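Local coordinates for uncharacterized protein (Leishmania major, PDB 2B4W) that is of unknown function but belongs to the DUF1861 family of the beta-fructosidase clan, consistent with a five-bladed beta-propeller related to glycoside-acting enzymes, at residues 91-99 with 111-122; 137-148 with 160-170. All blocks are in the same frame, centred on the assembly; numbering follows the deposited sequence.

In the fold
Contact 1 (91-99 with 111-122) and contact 2 (137-148 with 160-170) are the central hairpins of two successive four-stranded antiparallel sheets, joined in series through strand 121-127 and strand 136-139. Each sheet is built in up-and-down strand order, consistent with neighbouring blades of the propeller expected for this clan. Their centres lie about 15 Å apart, and about 14 and 17 Å respectively from the centre of the chain. The 3-10 segment and loop after strand 160-164 rest on the first sheet through apolar side chains: F114 CD2 lies 4.0 Å from L170 CD2, and I94 CG1 is 4.1 Å from I167 CD1. A long, weak ion pair between R116 and D168 adds a polar element at this boundary.

Contact 1 (91-99 with 111-122); sequences NEMIFGGTR and YGYFYRGTPDEL
Backbone pairing between M93, F95, G97 and R99 on one strand and G117, Y115, Y113 and Y111 on the other makes this an antiparallel beta-hairpin. Both bonds form at each of these four pairs; the shorter of the F95-Y115 pair, Y115 N to F95 O, measures 2.8 Å. The CA-H of I94 approaches Y115 O and that of R116 approaches M93 O, weak contacts that fit the same register.

Charge pairing is confined to one end, where E92 OE2 reaches R116 NH2 at 2.9 Å in a salt bridge. The oxygen sits over a guanidinium face, with carboxylate and guanidinium planes 69° apart, so the pairing is not a flat two-pronged one. R116 also makes a cation-pi contact with F125.

Aromatic contacts carry the face bearing F95, R99, Y113 and Y115. R99 bends sharply at its second torsion (chi2 93°), which lays its chain across Y113: CB is 3.5 Å from the ring centroid, almost on the normal, and Y113 CE2 lies 3.2 Å above the guanidinium plane. Water 1 joins Y113 OH to R99 NH2, the latter bond being weak. F95 receives Y115 CD1 at its edge, 3.7 Å from F95 CD2, while L122 CD1 makes an off-centre CH-pi contact with its ring.

Apolar packing follows the chain round its corner. M93, present as selenomethionine, puts CE 3.8 Å from P119 CG, and M93 SE touches L122 CD2 at 4.0 Å.

The chemistry is thus graded along the hairpin: apolar side chains pack the turned segment against strand 92-99, whereas at R99 a cationic chain is spread over a tyrosine face and linked, weakly, to its hydroxyl through a water.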
loop_
_atom_site.group_PDB
_atom_site.type_symbol
_atom_site.label_atom_id
_atom_site.label_comp_id
_atom_site.label_asym_id
_atom_site.label_seq_id
_atom_site.Cartn_x
_atom_site.Cartn_y
_atom_site.Cartn_z
ATOM N N ASN A 91 14.800 11.227 -4.802
ATOM C CA ASN A 91 14.225 12.007 -5.902
ATOM C C ASN A 91 13.763 11.204 -7.085
ATOM O O ASN A 91 13.524 11.764 -8.141
ATOM C CB ASN A 91 15.270 13.081 -6.323
ATOM C CG ASN A 91 15.480 13.961 -5.086
ATOM O OD1 ASN A 91 16.584 14.081 -4.576
ATOM N ND2 ASN A 91 14.410 14.567 -4.572
ATOM N N GLU A 92 13.594 9.894 -6.884
ATOM C CA GLU A 92 13.017 9.073 -7.937
ATOM C C GLU A 92 12.039 8.052 -7.348
ATOM O O GLU A 92 12.014 7.782 -6.142
ATOM C CB GLU A 92 14.101 8.366 -8.753
ATOM C CG GLU A 92 14.717 7.154 -8.091
ATOM C CD GLU A 92 15.607 6.319 -8.990
ATOM O OE1 GLU A 92 15.557 6.475 -10.224
ATOM O OE2 GLU A 92 16.372 5.478 -8.456
HETATM N N MSE A 93 11.268 7.542 -8.289
HETATM C CA MSE A 93 10.265 6.528 -8.027
HETATM C C MSE A 93 10.937 5.141 -8.047
HETATM O O MSE A 93 11.691 4.833 -8.968
HETATM C CB MSE A 93 9.116 6.597 -9.035
HETATM C CG MSE A 93 8.001 5.589 -8.758
HETATM SE SE MSE A 93 6.562 5.565 -10.038
HETATM C CE MSE A 93 5.570 6.865 -9.003
ATOM N N ILE A 94 10.639 4.361 -7.038
ATOM C CA ILE A 94 10.797 2.942 -6.838
ATOM C C ILE A 94 9.369 2.372 -6.868
ATOM O O ILE A 94 8.609 2.551 -5.919
ATOM C CB ILE A 94 11.525 2.584 -5.566
ATOM C CG1 ILE A 94 12.951 3.131 -5.456
ATOM C CG2 ILE A 94 11.572 1.062 -5.367
ATOM C CD1 ILE A 94 13.702 3.115 -6.766
ATOM N N PHE A 95 9.064 1.751 -7.991
ATOM C CA PHE A 95 7.763 1.168 -8.290
ATOM C C PHE A 95 7.864 -0.359 -8.239
ATOM O O PHE A 95 8.845 -0.924 -8.715
ATOM C CB PHE A 95 7.265 1.612 -9.639
ATOM C CG PHE A 95 6.117 0.820 -10.251
ATOM C CD1 PHE A 95 4.800 1.119 -9.942
ATOM C CD2 PHE A 95 6.338 -0.208 -11.153
ATOM C CE1 PHE A 95 3.747 0.422 -10.529
ATOM C CE2 PHE A 95 5.304 -0.905 -11.747
ATOM C CZ PHE A 95 3.993 -0.579 -11.450
ATOM N N GLY A 96 6.846 -0.977 -7.662
ATOM C CA GLY A 96 6.824 -2.418 -7.556
ATOM C C GLY A 96 5.437 -2.987 -7.688
ATOM O O GLY A 96 4.365 -2.381 -7.643
ATOM N N GLY A 97 5.446 -4.295 -7.860
ATOM C CA GLY A 97 4.209 -5.031 -8.020
ATOM C C GLY A 97 4.533 -6.520 -7.892
ATOM O O GLY A 97 5.725 -6.836 -7.908
ATOM N N THR A 98 3.466 -7.293 -7.764
ATOM C CA THR A 98 3.580 -8.744 -7.703
ATOM C C THR A 98 3.585 -9.340 -9.106
ATOM O O THR A 98 2.623 -9.096 -9.844
ATOM C CB THR A 98 2.433 -9.439 -6.948
ATOM O OG1 THR A 98 2.358 -8.926 -5.619
ATOM C CG2 THR A 98 2.729 -10.943 -6.872
ATOM N N ARG A 99 4.641 -10.073 -9.386
ATOM C CA ARG A 99 4.799 -10.802 -10.644
ATOM C C ARG A 99 4.467 -12.285 -10.424
ATOM O O ARG A 99 4.990 -12.959 -9.538
ATOM C CB ARG A 99 6.204 -10.630 -11.218
ATOM C CG ARG A 99 6.415 -11.306 -12.571
ATOM C CD ARG A 99 6.141 -10.307 -13.682
ATOM N NE ARG A 99 6.820 -10.626 -14.926
ATOM C CZ ARG A 99 7.099 -9.756 -15.891
ATOM N NH1 ARG A 99 6.765 -8.472 -15.788
ATOM N NH2 ARG A 99 7.725 -10.180 -16.984
ATOM N N TYR A 111 6.628 -13.245 -7.061
ATOM C CA TYR A 111 7.717 -12.384 -6.676
ATOM C C TYR A 111 7.271 -10.919 -6.557
ATOM O O TYR A 111 6.358 -10.527 -7.279
ATOM C CB TYR A 111 8.862 -12.380 -7.694
ATOM C CG TYR A 111 9.417 -13.738 -8.037
ATOM C CD1 TYR A 111 8.753 -14.576 -8.923
ATOM C CD2 TYR A 111 10.612 -14.173 -7.478
ATOM C CE1 TYR A 111 9.260 -15.819 -9.234
ATOM C CE2 TYR A 111 11.129 -15.418 -7.789
ATOM C CZ TYR A 111 10.449 -16.233 -8.665
ATOM O OH TYR A 111 10.957 -17.478 -8.985
ATOM N N GLY A 112 7.948 -10.203 -5.673
ATOM C CA GLY A 112 7.907 -8.742 -5.649
ATOM C C GLY A 112 8.959 -8.237 -6.647
ATOM O O GLY A 112 10.140 -8.482 -6.394
ATOM N N TYR A 113 8.546 -7.588 -7.718
ATOM C CA TYR A 113 9.349 -6.969 -8.753
ATOM C C TYR A 113 9.501 -5.458 -8.529
ATOM O O TYR A 113 8.496 -4.806 -8.222
ATOM C CB TYR A 113 8.739 -7.146 -10.141
ATOM C CG TYR A 113 9.108 -8.350 -10.953
ATOM C CD1 TYR A 113 9.563 -9.535 -10.388
ATOM C CD2 TYR A 113 8.980 -8.277 -12.340
ATOM C CE1 TYR A 113 9.885 -10.615 -11.191
ATOM C CE2 TYR A 113 9.299 -9.352 -13.145
ATOM C CZ TYR A 113 9.752 -10.516 -12.557
ATOM O OH TYR A 113 10.062 -11.576 -13.380
ATOM N N PHE A 114 10.716 -4.951 -8.705
ATOM C CA PHE A 114 11.068 -3.560 -8.443
ATOM C C PHE A 114 11.681 -2.923 -9.691
ATOM O O PHE A 114 12.515 -3.536 -10.356
ATOM C CB PHE A 114 12.056 -3.403 -7.282
ATOM C CG PHE A 114 11.449 -3.630 -5.908
ATOM C CD1 PHE A 114 11.321 -4.910 -5.396
ATOM C CD2 PHE A 114 11.025 -2.539 -5.164
ATOM C CE1 PHE A 114 10.767 -5.099 -4.146
ATOM C CE2 PHE A 114 10.484 -2.728 -3.907
ATOM C CZ PHE A 114 10.343 -4.002 -3.414
ATOM N N TYR A 115 11.247 -1.715 -9.958
ATOM C CA TYR A 115 11.546 -0.858 -11.081
ATOM C C TYR A 115 11.931 0.518 -10.537
ATOM O O TYR A 115 11.418 0.927 -9.489
ATOM C CB TYR A 115 10.378 -0.648 -12.043
ATOM C CG TYR A 115 9.721 -1.907 -12.536
ATOM C CD1 TYR A 115 8.985 -2.683 -11.654
ATOM C CD2 TYR A 115 9.837 -2.315 -13.858
ATOM C CE1 TYR A 115 8.374 -3.842 -12.072
ATOM C CE2 TYR A 115 9.228 -3.485 -14.294
ATOM C CZ TYR A 115 8.500 -4.234 -13.388
ATOM O OH TYR A 115 7.869 -5.399 -13.762
ATOM N N ARG A 116 12.800 1.190 -11.265
ATOM C CA ARG A 116 13.191 2.538 -10.833
ATOM C C ARG A 116 13.106 3.491 -12.015
ATOM O O ARG A 116 13.154 3.095 -13.186
ATOM C CB ARG A 116 14.589 2.550 -10.225
ATOM C CG ARG A 116 15.686 2.100 -11.180
ATOM C CD ARG A 116 16.966 1.783 -10.402
ATOM N NE ARG A 116 17.638 3.026 -10.023
ATOM C CZ ARG A 116 18.534 3.171 -9.056
ATOM N NH1 ARG A 116 18.920 2.139 -8.317
ATOM N NH2 ARG A 116 19.052 4.377 -8.831
ATOM N N GLY A 117 12.951 4.771 -11.698
ATOM C CA GLY A 117 12.920 5.762 -12.748
ATOM C C GLY A 117 11.991 6.926 -12.461
ATOM O O GLY A 117 11.911 7.448 -11.351
ATOM N N THR A 118 11.313 7.330 -13.524
ATOM C CA THR A 118 10.226 8.297 -13.467
ATOM C C THR A 118 8.935 7.524 -13.698
ATOM O O THR A 118 9.014 6.417 -14.234
ATOM C CB THR A 118 10.469 9.419 -14.490
ATOM O OG1 THR A 118 9.623 10.541 -14.224
ATOM C CG2 THR A 118 10.092 8.922 -15.869
ATOM N N PRO A 119 7.773 8.009 -13.297
ATOM C CA PRO A 119 6.493 7.272 -13.345
ATOM C C PRO A 119 6.068 6.900 -14.777
ATOM O O PRO A 119 5.232 5.990 -14.894
ATOM C CB PRO A 119 5.479 8.277 -12.777
ATOM C CG PRO A 119 6.326 9.145 -11.891
ATOM C CD PRO A 119 7.610 9.305 -12.684
ATOM N N ASP A 120 6.725 7.536 -15.687
ATOM C CA ASP A 120 6.704 7.492 -17.118
ATOM C C ASP A 120 7.741 6.552 -17.745
ATOM O O ASP A 120 7.548 6.059 -18.854
ATOM C CB ASP A 120 6.991 8.902 -17.670
ATOM C CG ASP A 120 5.856 9.612 -18.320
ATOM O OD1 ASP A 120 5.020 9.061 -19.061
ATOM O OD2 ASP A 120 5.831 10.876 -18.202
ATOM N N GLU A 121 8.846 6.342 -17.030
ATOM C CA GLU A 121 9.923 5.479 -17.502
ATOM C C GLU A 121 10.536 4.662 -16.366
ATOM O O GLU A 121 11.480 5.078 -15.692
ATOM C CB GLU A 121 11.023 6.284 -18.194
ATOM C CG GLU A 121 10.688 6.809 -19.581
ATOM C CD GLU A 121 11.621 7.918 -20.039
ATOM O OE1 GLU A 121 12.787 7.632 -20.410
ATOM O OE2 GLU A 121 11.188 9.096 -20.020
ATOM N N LEU A 122 9.985 3.473 -16.171
ATOM C CA LEU A 122 10.370 2.573 -15.101
ATOM C C LEU A 122 11.177 1.393 -15.595
ATOM O O LEU A 122 10.810 0.692 -16.529
ATOM C CB LEU A 122 9.110 2.089 -14.366
ATOM C CG LEU A 122 8.336 3.243 -13.703
ATOM C CD1 LEU A 122 6.954 2.828 -13.248
ATOM C CD2 LEU A 122 9.161 3.812 -12.542
HETATM O O HOH W 1 9.778 -11.745 -16.108
#

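Contact 2 (137-148 with 160-170); sequences VLQLQDGRLGVF and GFVILNSIDEL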
loop_
_atom_site.group_PDB
_atom_site.type_symbol
_atom_site.label_atom_id
_atom_site.label_comp_id
_atom_site.label_asym_id
_atom_site.label_seq_id
_atom_site.Cartn_x
_atom_site.Cartn_y
_atom_site.Cartn_z
ATOM N N VAL A 137 9.474 -0.494 0.861
ATOM C CA VAL A 137 10.656 0.262 1.260
ATOM C C VAL A 137 10.313 1.721 1.510
ATOM O O VAL A 137 9.244 2.165 1.099
ATOM C CB VAL A 137 11.749 0.243 0.173
ATOM C CG1 VAL A 137 12.066 -1.187 -0.243
ATOM C CG2 VAL A 137 11.342 1.050 -1.064
ATOM N N LEU A 138 11.285 2.373 2.124
ATOM C CA LEU A 138 11.359 3.809 2.250
ATOM C C LEU A 138 12.792 4.276 2.546
ATOM O O LEU A 138 13.666 3.548 2.976
ATOM C CB LEU A 138 10.449 4.383 3.323
ATOM C CG LEU A 138 10.586 4.263 4.825
ATOM C CD1 LEU A 138 11.697 4.969 5.555
ATOM C CD2 LEU A 138 9.313 4.917 5.423
ATOM N N GLN A 139 12.944 5.585 2.353
ATOM C CA GLN A 139 14.167 6.277 2.740
ATOM C C GLN A 139 14.082 6.776 4.180
ATOM O O GLN A 139 13.102 7.472 4.497
ATOM C CB GLN A 139 14.378 7.466 1.796
ATOM C CG GLN A 139 15.707 8.187 2.092
ATOM C CD GLN A 139 16.329 8.535 0.748
ATOM O OE1 GLN A 139 15.573 8.951 -0.125
ATOM N NE2 GLN A 139 17.633 8.349 0.618
ATOM N N LEU A 140 15.040 6.411 5.015
ATOM C CA LEU A 140 15.090 6.719 6.435
ATOM C C LEU A 140 15.662 8.108 6.696
ATOM O O LEU A 140 16.156 8.765 5.785
ATOM C CB LEU A 140 15.931 5.688 7.217
ATOM C CG LEU A 140 15.376 4.259 7.207
ATOM C CD1 LEU A 140 16.406 3.234 7.672
ATOM C CD2 LEU A 140 14.130 4.165 8.078
ATOM N N GLN A 141 15.575 8.538 7.957
ATOM C CA GLN A 141 16.033 9.895 8.284
ATOM C C GLN A 141 17.429 10.227 7.800
ATOM O O GLN A 141 17.763 11.278 7.243
ATOM C CB GLN A 141 15.939 10.042 9.814
ATOM C CG GLN A 141 15.991 11.491 10.265
ATOM C CD GLN A 141 15.943 11.692 11.770
ATOM O OE1 GLN A 141 16.729 11.112 12.519
ATOM N NE2 GLN A 141 15.008 12.541 12.202
ATOM N N ASP A 142 18.344 9.287 8.011
ATOM C CA ASP A 142 19.750 9.482 7.676
ATOM C C ASP A 142 20.039 9.188 6.214
ATOM O O ASP A 142 21.181 9.313 5.758
ATOM C CB ASP A 142 20.582 8.566 8.567
ATOM C CG ASP A 142 20.552 7.095 8.209
ATOM O OD1 ASP A 142 19.786 6.637 7.328
ATOM O OD2 ASP A 142 21.345 6.366 8.868
ATOM N N GLY A 143 18.997 8.763 5.504
ATOM C CA GLY A 143 19.065 8.557 4.078
ATOM C C GLY A 143 19.221 7.131 3.630
ATOM O O GLY A 143 19.145 6.831 2.429
ATOM N N ARG A 144 19.444 6.206 4.560
ATOM C CA ARG A 144 19.570 4.805 4.132
ATOM C C ARG A 144 18.179 4.228 3.891
ATOM O O ARG A 144 17.171 4.943 4.051
ATOM C CB ARG A 144 20.361 4.000 5.167
ATOM C CG ARG A 144 21.831 4.371 5.289
ATOM C CD ARG A 144 22.526 3.495 6.330
ATOM N NE ARG A 144 22.194 3.932 7.691
ATOM C CZ ARG A 144 22.284 3.195 8.787
ATOM N NH1 ARG A 144 22.707 1.942 8.744
ATOM N NH2 ARG A 144 21.948 3.705 9.973
ATOM N N LEU A 145 18.128 2.955 3.511
ATOM C CA LEU A 145 16.906 2.321 3.050
ATOM C C LEU A 145 16.307 1.369 4.070
ATOM O O LEU A 145 16.884 0.346 4.425
ATOM C CB LEU A 145 17.193 1.588 1.735
ATOM C CG LEU A 145 15.990 1.018 0.988
ATOM C CD1 LEU A 145 15.280 2.074 0.158
ATOM C CD2 LEU A 145 16.422 -0.137 0.094
ATOM N N GLY A 146 15.111 1.707 4.568
ATOM C CA GLY A 146 14.375 0.751 5.367
ATOM C C GLY A 146 13.634 -0.228 4.477
ATOM O O GLY A 146 12.992 0.158 3.489
ATOM N N VAL A 147 13.722 -1.518 4.806
ATOM C CA VAL A 147 13.002 -2.503 4.004
ATOM C C VAL A 147 12.164 -3.422 4.891
ATOM O O VAL A 147 12.619 -3.987 5.884
ATOM C CB VAL A 147 13.931 -3.352 3.113
ATOM C CG1 VAL A 147 13.093 -4.156 2.119
ATOM C CG2 VAL A 147 14.954 -2.498 2.373
ATOM N N PHE A 148 10.905 -3.559 4.482
ATOM C CA PHE A 148 9.981 -4.480 5.118
ATOM C C PHE A 148 9.713 -5.708 4.243
ATOM O O PHE A 148 9.376 -5.589 3.064
ATOM C CB PHE A 148 8.626 -3.832 5.384
ATOM C CG PHE A 148 8.653 -2.653 6.341
ATOM C CD1 PHE A 148 8.869 -1.354 5.902
ATOM C CD2 PHE A 148 8.436 -2.892 7.683
ATOM C CE1 PHE A 148 8.879 -0.284 6.785
ATOM C CE2 PHE A 148 8.446 -1.828 8.565
ATOM C CZ PHE A 148 8.644 -0.533 8.117
ATOM N N GLY A 160 8.760 -8.584 8.608
ATOM C CA GLY A 160 10.151 -8.360 8.938
ATOM C C GLY A 160 10.645 -6.997 8.488
ATOM O O GLY A 160 9.967 -6.272 7.764
ATOM N N PHE A 161 11.843 -6.634 8.925
ATOM C CA PHE A 161 12.401 -5.328 8.668
ATOM C C PHE A 161 13.921 -5.373 8.797
ATOM O O PHE A 161 14.468 -5.861 9.788
ATOM C CB PHE A 161 11.842 -4.286 9.654
ATOM C CG PHE A 161 12.469 -2.918 9.446
ATOM C CD1 PHE A 161 11.997 -2.088 8.437
ATOM C CD2 PHE A 161 13.493 -2.442 10.224
ATOM C CE1 PHE A 161 12.564 -0.849 8.226
ATOM C CE2 PHE A 161 14.087 -1.220 9.995
ATOM C CZ PHE A 161 13.616 -0.405 8.983
ATOM N N VAL A 162 14.568 -4.821 7.780
ATOM C CA VAL A 162 16.011 -4.633 7.785
ATOM C C VAL A 162 16.419 -3.315 7.147
ATOM O O VAL A 162 15.905 -2.813 6.140
ATOM C CB VAL A 162 16.721 -5.796 7.059
ATOM C CG1 VAL A 162 16.483 -5.696 5.563
ATOM C CG2 VAL A 162 18.202 -5.789 7.412
ATOM N N ILE A 163 17.417 -2.688 7.772
ATOM C CA ILE A 163 17.924 -1.452 7.198
ATOM C C ILE A 163 19.051 -1.724 6.213
ATOM O O ILE A 163 20.042 -2.328 6.636
ATOM C CB ILE A 163 18.477 -0.515 8.287
ATOM C CG1 ILE A 163 17.439 -0.071 9.317
ATOM C CG2 ILE A 163 19.174 0.670 7.636
ATOM C CD1 ILE A 163 17.999 0.600 10.550
ATOM N N LEU A 164 18.948 -1.293 4.964
ATOM C CA LEU A 164 20.071 -1.492 4.038
ATOM C C LEU A 164 20.767 -0.172 3.717
ATOM O O LEU A 164 20.199 0.882 4.001
ATOM C CB LEU A 164 19.598 -2.142 2.749
ATOM C CG LEU A 164 18.858 -3.457 2.748
ATOM C CD1 LEU A 164 18.416 -3.795 1.322
ATOM C CD2 LEU A 164 19.704 -4.587 3.297
ATOM N N ASN A 165 21.974 -0.217 3.137
ATOM C CA ASN A 165 22.698 0.993 2.799
ATOM C C ASN A 165 22.048 1.774 1.661
ATOM O O ASN A 165 22.161 3.009 1.638
ATOM C CB ASN A 165 24.166 0.738 2.396
ATOM C CG ASN A 165 24.975 0.212 3.566
ATOM O OD1 ASN A 165 24.965 0.796 4.653
ATOM N ND2 ASN A 165 25.655 -0.901 3.352
ATOM N N SER A 166 21.418 1.075 0.735
ATOM C CA SER A 166 20.852 1.712 -0.441
ATOM C C SER A 166 20.085 0.731 -1.306
ATOM O O SER A 166 20.134 -0.470 -1.072
ATOM C CB SER A 166 21.932 2.307 -1.347
ATOM O OG SER A 166 22.680 1.244 -1.910
ATOM N N ILE A 167 19.430 1.328 -2.309
ATOM C CA ILE A 167 18.552 0.547 -3.172
ATOM C C ILE A 167 19.312 -0.491 -3.992
ATOM O O ILE A 167 18.752 -1.507 -4.397
ATOM C CB ILE A 167 17.753 1.449 -4.136
ATOM C CG1 ILE A 167 16.421 0.853 -4.568
ATOM C CG2 ILE A 167 18.628 1.793 -5.334
ATOM C CD1 ILE A 167 15.438 0.461 -3.497
ATOM N N ASP A 168 20.573 -0.185 -4.199
ATOM C CA ASP A 168 21.550 -1.034 -4.836
ATOM C C ASP A 168 21.801 -2.330 -4.087
ATOM O O ASP A 168 22.450 -3.223 -4.629
ATOM C CB ASP A 168 22.897 -0.311 -4.949
ATOM C CG ASP A 168 22.795 0.926 -5.809
ATOM O OD1 ASP A 168 22.225 0.825 -6.913
ATOM O OD2 ASP A 168 23.278 1.988 -5.355
ATOM N N GLU A 169 21.318 -2.444 -2.855
ATOM C CA GLU A 169 21.589 -3.675 -2.124
ATOM C C GLU A 169 20.346 -4.554 -2.017
ATOM O O GLU A 169 20.403 -5.658 -1.512
ATOM C CB GLU A 169 22.066 -3.356 -0.710
ATOM C CG GLU A 169 23.343 -2.519 -0.697
ATOM C CD GLU A 169 23.901 -2.525 0.717
ATOM O OE1 GLU A 169 23.071 -2.690 1.639
ATOM O OE2 GLU A 169 25.130 -2.379 0.848
ATOM N N LEU A 170 19.243 -3.980 -2.477
ATOM C CA LEU A 170 17.960 -4.644 -2.478
ATOM C C LEU A 170 17.973 -5.834 -3.447
ATOM O O LEU A 170 18.394 -5.664 -4.589
ATOM C CB LEU A 170 16.873 -3.654 -2.889
ATOM C CG LEU A 170 15.448 -4.089 -2.558
ATOM C CD1 LEU A 170 15.228 -4.081 -1.061
ATOM C CD2 LEU A 170 14.443 -3.181 -3.238
HETATM O O HOH W 2 20.629 5.208 0.685
#
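L145 O is approached by two groups from the facing strand: L164 N donates to it at 2.7 Å (162° at the hydrogen), and I163 CA-H makes a longer contact. This hydrogen-bonded pair belongs to an antiparallel beta-hairpin and is followed toward its loop by V147 and V162, whose N and O atoms bond in both directions.

On one side of the sheet the branched side chains interlock. V147 CG2 touches both L164 CD1 and L170 CD1, each at 3.8 Å, while L145 CD2 reaches I167 CD1 of the short 3-10 segment. Through these contacts the segment after the strand lies against the hairpin.

The other side carries G146, F148, F161 and I163. F161 presents its edge to the face of F148 in an edge-to-face pair, with planes 53° apart and centroids separated by 4.8 Å. F161 CG stands anti to its own nitrogen (chi1 177°), which also carries its ring past the CA of G146.

At the outer end, D142 OD2, lying almost in the guanidinium plane of R144, accepts from its NE and NH2 in a side-on salt bridge, and D142 OD1 closes an Asx turn on R144 N. Water 2 donates to G143 O and to N165 O, 2.8 Å from each.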